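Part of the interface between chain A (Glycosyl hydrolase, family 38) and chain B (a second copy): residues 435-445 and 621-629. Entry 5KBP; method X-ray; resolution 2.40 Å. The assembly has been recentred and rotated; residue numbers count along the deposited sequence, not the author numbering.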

ATOM      1  N   LYS A 435      -8.937  11.681 -36.511  1.00 74.66           N
ATOM      2  CA  LYS A 435      -7.710  11.124 -35.951  1.00 66.32           C
ATOM      3  C   LYS A 435      -7.295  11.926 -34.721  1.00 59.88           C
ATOM      4  O   LYS A 435      -7.317  13.162 -34.758  1.00 65.64           O
ATOM      5  CB  LYS A 435      -6.600  11.130 -37.001  1.00 63.88           C
ATOM      6  CG  LYS A 435      -5.293  10.504 -36.543  1.00 61.89           C
ATOM      7  CD  LYS A 435      -4.411  10.139 -37.728  1.00 66.60           C
ATOM      8  CE  LYS A 435      -5.053   9.052 -38.576  1.00 69.61           C
ATOM      9  NZ  LYS A 435      -4.184   8.632 -39.709  1.00 76.36           N
ATOM     10  N   PRO A 436      -6.915  11.268 -33.620  1.00 58.93           N
ATOM     11  CA  PRO A 436      -6.649  12.015 -32.377  1.00 56.71           C
ATOM     12  C   PRO A 436      -5.530  13.034 -32.492  1.00 57.62           C
ATOM     13  O   PRO A 436      -5.639  14.123 -31.914  1.00 63.45           O
ATOM     14  CB  PRO A 436      -6.306  10.903 -31.376  1.00 51.78           C
ATOM     15  CG  PRO A 436      -6.973   9.685 -31.920  1.00 52.53           C
ATOM     16  CD  PRO A 436      -6.881   9.811 -33.411  1.00 54.16           C
ATOM     17  N   GLU A 437      -4.452  12.721 -33.214  1.00 54.25           N
ATOM     18  CA  GLU A 437      -3.368  13.689 -33.340  1.00 53.30           C
ATOM     19  C   GLU A 437      -3.772  14.870 -34.212  1.00 57.24           C
ATOM     20  O   GLU A 437      -3.289  15.988 -34.001  1.00 59.46           O
ATOM     21  CB  GLU A 437      -2.108  13.021 -33.892  1.00 53.40           C
ATOM     22  CG  GLU A 437      -2.275  12.342 -35.240  1.00 72.16           C
ATOM     23  CD  GLU A 437      -0.949  11.901 -35.831  1.00 79.96           C
ATOM     24  OE1 GLU A 437       0.052  12.627 -35.651  1.00 77.40           O
ATOM     25  OE2 GLU A 437      -0.903  10.829 -36.469  1.00 84.68           O
ATOM     26  N   ASP A 438      -4.654  14.648 -35.191  1.00 63.62           N
ATOM     27  CA  ASP A 438      -5.152  15.758 -35.994  1.00 61.48           C
ATOM     28  C   ASP A 438      -5.989  16.709 -35.149  1.00 63.83           C
ATOM     29  O   ASP A 438      -5.845  17.933 -35.255  1.00 63.14           O
ATOM     30  CB  ASP A 438      -5.963  15.235 -37.180  1.00 63.84           C
ATOM     31  CG  ASP A 438      -5.135  14.376 -38.119  1.00 73.49           C
ATOM     32  OD1 ASP A 438      -3.892  14.421 -38.025  1.00 77.76           O
ATOM     33  OD2 ASP A 438      -5.729  13.661 -38.955  1.00 77.07           O
ATOM     34  N   LEU A 439      -6.862  16.164 -34.297  1.00 70.52           N
ATOM     35  CA  LEU A 439      -7.660  17.005 -33.409  1.00 67.38           C
ATOM     36  C   LEU A 439      -6.775  17.769 -32.435  1.00 64.70           C
ATOM     37  O   LEU A 439      -7.057  18.926 -32.100  1.00 54.50           O
ATOM     38  CB  LEU A 439      -8.672  16.147 -32.648  1.00 62.67           C
ATOM     39  CG  LEU A 439      -9.528  15.183 -33.472  1.00 62.99           C
ATOM     40  CD1 LEU A 439     -10.417  14.340 -32.566  1.00 55.35           C
ATOM     41  CD2 LEU A 439     -10.357  15.939 -34.498  1.00 57.83           C
ATOM     42  N   TYR A 440      -5.700  17.132 -31.967  1.00 64.29           N
ATOM     43  CA  TYR A 440      -4.783  17.777 -31.031  1.00 61.23           C
ATOM     44  C   TYR A 440      -4.152  19.017 -31.651  1.00 59.19           C
ATOM     45  O   TYR A 440      -4.228  20.116 -31.089  1.00 55.18           O
ATOM     46  CB  TYR A 440      -3.712  16.774 -30.595  1.00 60.61           C
ATOM     47  CG  TYR A 440      -2.670  17.308 -29.639  1.00 50.01           C
ATOM     48  CD1 TYR A 440      -1.503  17.895 -30.110  1.00 50.34           C
ATOM     49  CD2 TYR A 440      -2.841  17.201 -28.265  1.00 54.45           C
ATOM     50  CE1 TYR A 440      -0.544  18.375 -29.241  1.00 51.20           C
ATOM     51  CE2 TYR A 440      -1.886  17.679 -27.386  1.00 57.57           C
ATOM     52  CZ  TYR A 440      -0.739  18.264 -27.881  1.00 56.81           C
ATOM     53  OH  TYR A 440       0.217  18.742 -27.015  1.00 57.86           O
ATOM     54  N   HIS A 441      -3.528  18.860 -32.821  1.00 54.05           N
ATOM     55  CA  HIS A 441      -2.882  19.991 -33.474  1.00 72.96           C
ATOM     56  C   HIS A 441      -3.884  20.964 -34.081  1.00 71.39           C
ATOM     57  O   HIS A 441      -3.545  22.135 -34.282  1.00 69.99           O
ATOM     58  CB  HIS A 441      -1.910  19.492 -34.544  1.00 67.39           C
ATOM     59  CG  HIS A 441      -0.735  18.747 -33.990  1.00 67.48           C
ATOM     60  ND1 HIS A 441      -0.643  17.372 -34.019  1.00 69.29           N
ATOM     61  CD2 HIS A 441       0.392  19.187 -33.382  1.00 70.68           C
ATOM     62  CE1 HIS A 441       0.493  16.996 -33.458  1.00 67.78           C
ATOM     63  NE2 HIS A 441       1.139  18.079 -33.063  1.00 66.79           N
ATOM     64  N   GLU A 442      -5.107  20.514 -34.375  1.00 70.23           N
ATOM     65  CA  GLU A 442      -6.138  21.440 -34.833  1.00 65.53           C
ATOM     66  C   GLU A 442      -6.490  22.447 -33.746  1.00 63.55           C
ATOM     67  O   GLU A 442      -6.601  23.650 -34.014  1.00 63.75           O
ATOM     68  CB  GLU A 442      -7.383  20.670 -35.273  1.00 70.59           C
ATOM     69  CG  GLU A 442      -8.567  21.551 -35.630  1.00 77.37           C
ATOM     70  CD  GLU A 442      -9.773  20.750 -36.073  1.00 81.95           C
ATOM     71  OE1 GLU A 442      -9.585  19.663 -36.659  1.00 82.10           O
ATOM     72  OE2 GLU A 442     -10.911  21.203 -35.831  1.00 75.86           O
ATOM     73  N   LEU A 443      -6.668  21.974 -32.509  1.00 55.83           N
ATOM     74  CA  LEU A 443      -6.926  22.881 -31.397  1.00 58.65           C
ATOM     75  C   LEU A 443      -5.695  23.707 -31.051  1.00 62.86           C
ATOM     76  O   LEU A 443      -5.823  24.866 -30.640  1.00 59.79           O
ATOM     77  CB  LEU A 443      -7.391  22.093 -30.172  1.00 53.67           C
ATOM     78  CG  LEU A 443      -8.710  21.330 -30.304  1.00 54.11           C
ATOM     79  CD1 LEU A 443      -9.023  20.569 -29.023  1.00 52.58           C
ATOM     80  CD2 LEU A 443      -9.842  22.278 -30.657  1.00 55.22           C
ATOM     81  N   LYS A 444      -4.501  23.131 -31.208  1.00 70.37           N
ATOM     82  CA  LYS A 444      -3.276  23.862 -30.898  1.00 71.33           C
ATOM     83  C   LYS A 444      -3.085  25.042 -31.843  1.00 79.79           C
ATOM     84  O   LYS A 444      -2.588  26.099 -31.437  1.00 87.37           O
ATOM     85  CB  LYS A 444      -2.076  22.918 -30.971  1.00 73.30           C
ATOM     86  CG  LYS A 444      -0.862  23.363 -30.170  1.00 73.03           C
ATOM     87  CD  LYS A 444      -0.843  22.708 -28.797  1.00 68.32           C
ATOM     88  CE  LYS A 444       0.485  22.932 -28.092  1.00 70.13           C
ATOM     89  NZ  LYS A 444       0.561  22.187 -26.804  1.00 73.61           N
ATOM     90  N   GLN A 445      -3.481  24.883 -33.104  1.00 74.75           N
ATOM     91  CA  GLN A 445      -3.326  25.922 -34.111  1.00 78.62           C
ATOM     92  C   GLN A 445      -4.501  26.890 -34.161  1.00 75.85           C
ATOM     93  O   GLN A 445      -4.385  27.945 -34.793  1.00 72.05           O
ATOM     94  CB  GLN A 445      -3.134  25.292 -35.494  1.00 85.16           C
ATOM     95  CG  GLN A 445      -1.888  24.433 -35.618  1.00 91.50           C
ATOM     96  CD  GLN A 445      -1.946  23.496 -36.809  1.00 97.06           C
ATOM     97  OE1 GLN A 445      -2.884  23.546 -37.606  1.00103.98           O
ATOM     98  NE2 GLN A 445      -0.946  22.632 -36.933  1.00 91.89           N
TER
ATOM     99  N   GLU B 621       7.451  13.749 -26.413  1.00 43.69           N
ATOM    100  CA  GLU B 621       6.391  14.225 -25.527  1.00 44.25           C
ATOM    101  C   GLU B 621       5.160  14.656 -26.315  1.00 46.06           C
ATOM    102  O   GLU B 621       4.033  14.255 -25.999  1.00 45.93           O
ATOM    103  CB  GLU B 621       6.905  15.374 -24.659  1.00 61.95           C
ATOM    104  CG  GLU B 621       5.845  15.975 -23.754  1.00 79.44           C
ATOM    105  CD  GLU B 621       6.388  17.084 -22.875  1.00 95.23           C
ATOM    106  OE1 GLU B 621       5.895  17.236 -21.739  1.00101.21           O
ATOM    107  OE2 GLU B 621       7.309  17.800 -23.320  1.00100.70           O
ATOM    108  N   GLU B 622       5.355  15.475 -27.351  1.00 45.66           N
ATOM    109  CA  GLU B 622       4.225  15.922 -28.159  1.00 45.00           C
ATOM    110  C   GLU B 622       3.571  14.761 -28.897  1.00 48.20           C
ATOM    111  O   GLU B 622       2.348  14.748 -29.082  1.00 57.99           O
ATOM    112  CB  GLU B 622       4.675  17.000 -29.142  1.00 52.31           C
ATOM    113  CG  GLU B 622       4.742  18.387 -28.532  1.00 66.34           C
ATOM    114  CD  GLU B 622       3.380  18.893 -28.089  1.00 74.00           C
ATOM    115  OE1 GLU B 622       2.497  19.068 -28.955  1.00 73.97           O
ATOM    116  OE2 GLU B 622       3.192  19.112 -26.874  1.00 72.47           O
ATOM    117  N   GLU B 623       4.365  13.779 -29.326  1.00 42.25           N
ATOM    118  CA  GLU B 623       3.792  12.602 -29.968  1.00 49.60           C
ATOM    119  C   GLU B 623       3.006  11.753 -28.977  1.00 49.94           C
ATOM    120  O   GLU B 623       2.052  11.071 -29.368  1.00 48.19           O
ATOM    121  CB  GLU B 623       4.892  11.773 -30.633  1.00 60.52           C
ATOM    122  CG  GLU B 623       5.701  12.543 -31.671  1.00 72.38           C
ATOM    123  CD  GLU B 623       6.611  11.646 -32.487  1.00 79.89           C
ATOM    124  OE1 GLU B 623       6.365  11.493 -33.701  1.00 77.54           O
ATOM    125  OE2 GLU B 623       7.570  11.091 -31.911  1.00 75.94           O
ATOM    126  N   GLN B 624       3.385  11.784 -27.696  1.00 42.78           N
ATOM    127  CA  GLN B 624       2.618  11.085 -26.671  1.00 40.63           C
ATOM    128  C   GLN B 624       1.341  11.842 -26.330  1.00 39.94           C
ATOM    129  O   GLN B 624       0.259  11.248 -26.250  1.00 44.94           O
ATOM    130  CB  GLN B 624       3.470  10.888 -25.415  1.00 49.04           C
ATOM    131  CG  GLN B 624       4.574   9.858 -25.552  1.00 50.51           C
ATOM    132  CD  GLN B 624       5.481   9.818 -24.338  1.00 48.72           C
ATOM    133  OE1 GLN B 624       5.783  10.852 -23.739  1.00 44.00           O
ATOM    134  NE2 GLN B 624       5.918   8.622 -23.962  1.00 53.08           N
ATOM    135  N   LYS B 625       1.452  13.157 -26.120  1.00 40.70           N
ATOM    136  CA  LYS B 625       0.284  13.956 -25.762  1.00 52.78           C
ATOM    137  C   LYS B 625      -0.768  13.950 -26.863  1.00 58.30           C
ATOM    138  O   LYS B 625      -1.969  13.992 -26.573  1.00 61.00           O
ATOM    139  CB  LYS B 625       0.704  15.392 -25.444  1.00 54.36           C
ATOM    140  CG  LYS B 625       1.560  15.535 -24.195  1.00 56.91           C
ATOM    141  CD  LYS B 625       1.793  16.999 -23.849  1.00 63.73           C
ATOM    142  CE  LYS B 625       2.552  17.148 -22.541  1.00 70.25           C
ATOM    143  NZ  LYS B 625       2.717  18.578 -22.157  1.00 79.44           N
ATOM    144  N   ALA B 626      -0.342  13.899 -28.125  1.00 49.69           N
ATOM    145  CA  ALA B 626      -1.269  13.900 -29.250  1.00 53.68           C
ATOM    146  C   ALA B 626      -1.829  12.519 -29.565  1.00 46.99           C
ATOM    147  O   ALA B 626      -2.593  12.388 -30.528  1.00 45.92           O
ATOM    148  CB  ALA B 626      -0.584  14.473 -30.494  1.00 47.41           C
ATOM    149  N   VAL B 627      -1.477  11.500 -28.778  1.00 46.11           N
ATOM    150  CA  VAL B 627      -1.934  10.127 -28.978  1.00 53.59           C
ATOM    151  C   VAL B 627      -1.603   9.687 -30.401  1.00 52.87           C
ATOM    152  O   VAL B 627      -2.429   9.084 -31.095  1.00 49.17           O
ATOM    153  CB  VAL B 627      -3.438   9.985 -28.666  1.00 51.97           C
ATOM    154  CG1 VAL B 627      -3.817   8.521 -28.477  1.00 53.88           C
ATOM    155  CG2 VAL B 627      -3.786  10.770 -27.416  1.00 56.97           C
ATOM    156  N   ARG B 628      -0.390  10.001 -30.848  1.00 54.49           N
ATOM    157  CA  ARG B 628       0.085   9.532 -32.140  1.00 54.33           C
ATOM    158  C   ARG B 628       0.479   8.065 -32.036  1.00 57.28           C
ATOM    159  O   ARG B 628       1.194   7.673 -31.107  1.00 57.48           O
ATOM    160  CB  ARG B 628       1.269  10.373 -32.611  1.00 50.61           C
ATOM    161  CG  ARG B 628       2.052   9.755 -33.758  1.00 48.49           C
ATOM    162  CD  ARG B 628       3.137  10.699 -34.247  1.00 51.77           C
ATOM    163  NE  ARG B 628       2.574  11.891 -34.873  1.00 53.72           N
ATOM    164  CZ  ARG B 628       3.284  12.959 -35.221  1.00 46.77           C
ATOM    165  NH1 ARG B 628       2.686  13.998 -35.788  1.00 49.20           N
ATOM    166  NH2 ARG B 628       4.590  12.993 -34.996  1.00 46.28           N
ATOM    167  N   GLU B 629       0.006   7.257 -32.983  1.00 57.49           N
ATOM    168  CA  GLU B 629       0.316   5.834 -32.971  1.00 50.24           C
ATOM    169  C   GLU B 629       1.828   5.627 -33.006  1.00 42.40           C
ATOM    170  O   GLU B 629       2.555   6.356 -33.687  1.00 51.50           O
ATOM    171  CB  GLU B 629      -0.355   5.138 -34.157  1.00 57.09           C
ATOM    172  CG  GLU B 629      -0.786   3.709 -33.870  1.00 65.07           C
TER
HETATM  173  O   HOH W   1      -1.333   8.713 -35.182  1.00 46.10           O

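Three residues cover the most surface, nearly half of the total: A:Tyr440, B:Ala626 and A:Glu437. The chain A helix lays its first turns across the place where a chain B helix ends, and the backbones come closest, CA to CA, at A:Glu437 and B:Ala626, whose CA atoms lie 4.6 Å apart. Such closeness suits a small residue. B:Ala626 sets its CB over one face of the A:Tyr440 ring, 3.9 Å from the centroid and 27° off the normal, a CH-pi contact; the same methyl carbon, B:Ala626 CB, lies 4.0 Å from A:His441 CE1. The carbonyl B:Ala626 O comes within 3.2 Å of A:Glu437 CA, a tight backbone packing without a hydrogen bond.

The phenol runs past this methyl to a polar end. A:Tyr440 OH sits 3.0 Å from both B:Glu622 OE1 and B:Glu622 OE2, with weak hydrogen-bond geometry to each, and the geometry does not settle which oxygen takes the one proton. A:Lys444 NZ adds positive charge nearby, 4.0 Å from B:Glu622 OE2, too far for a salt bridge.

Beyond this packing, the A:Glu437 carboxylate reaches B:Arg628. A:Glu437 OE1 accepts from B:Arg628 NE at 2.7 Å and from B:Arg628 NH1 at 3.0 Å, so a single oxygen meets the guanidinium edge in a bifurcated salt bridge. The remaining nitrogen, B:Arg628 NH2, bonds to B:Glu623 OE1 at 2.7 Å within chain B. The other carboxylate oxygen, A:Glu437 OE2, accepts from water 1 at 2.5 Å, and that water's O accepts from B:Glu629 N at 3.0 Å, bridging the chains.

The turn supplies the setting: B:Val627, with positive phi in a Schellman motif, follows the helix and packs its CB 4.1 Å from A:Pro436 CB. The rule to read here is a small residue at the closest CA-to-CA approach, an aromatic face against it, and charged pairing beside it.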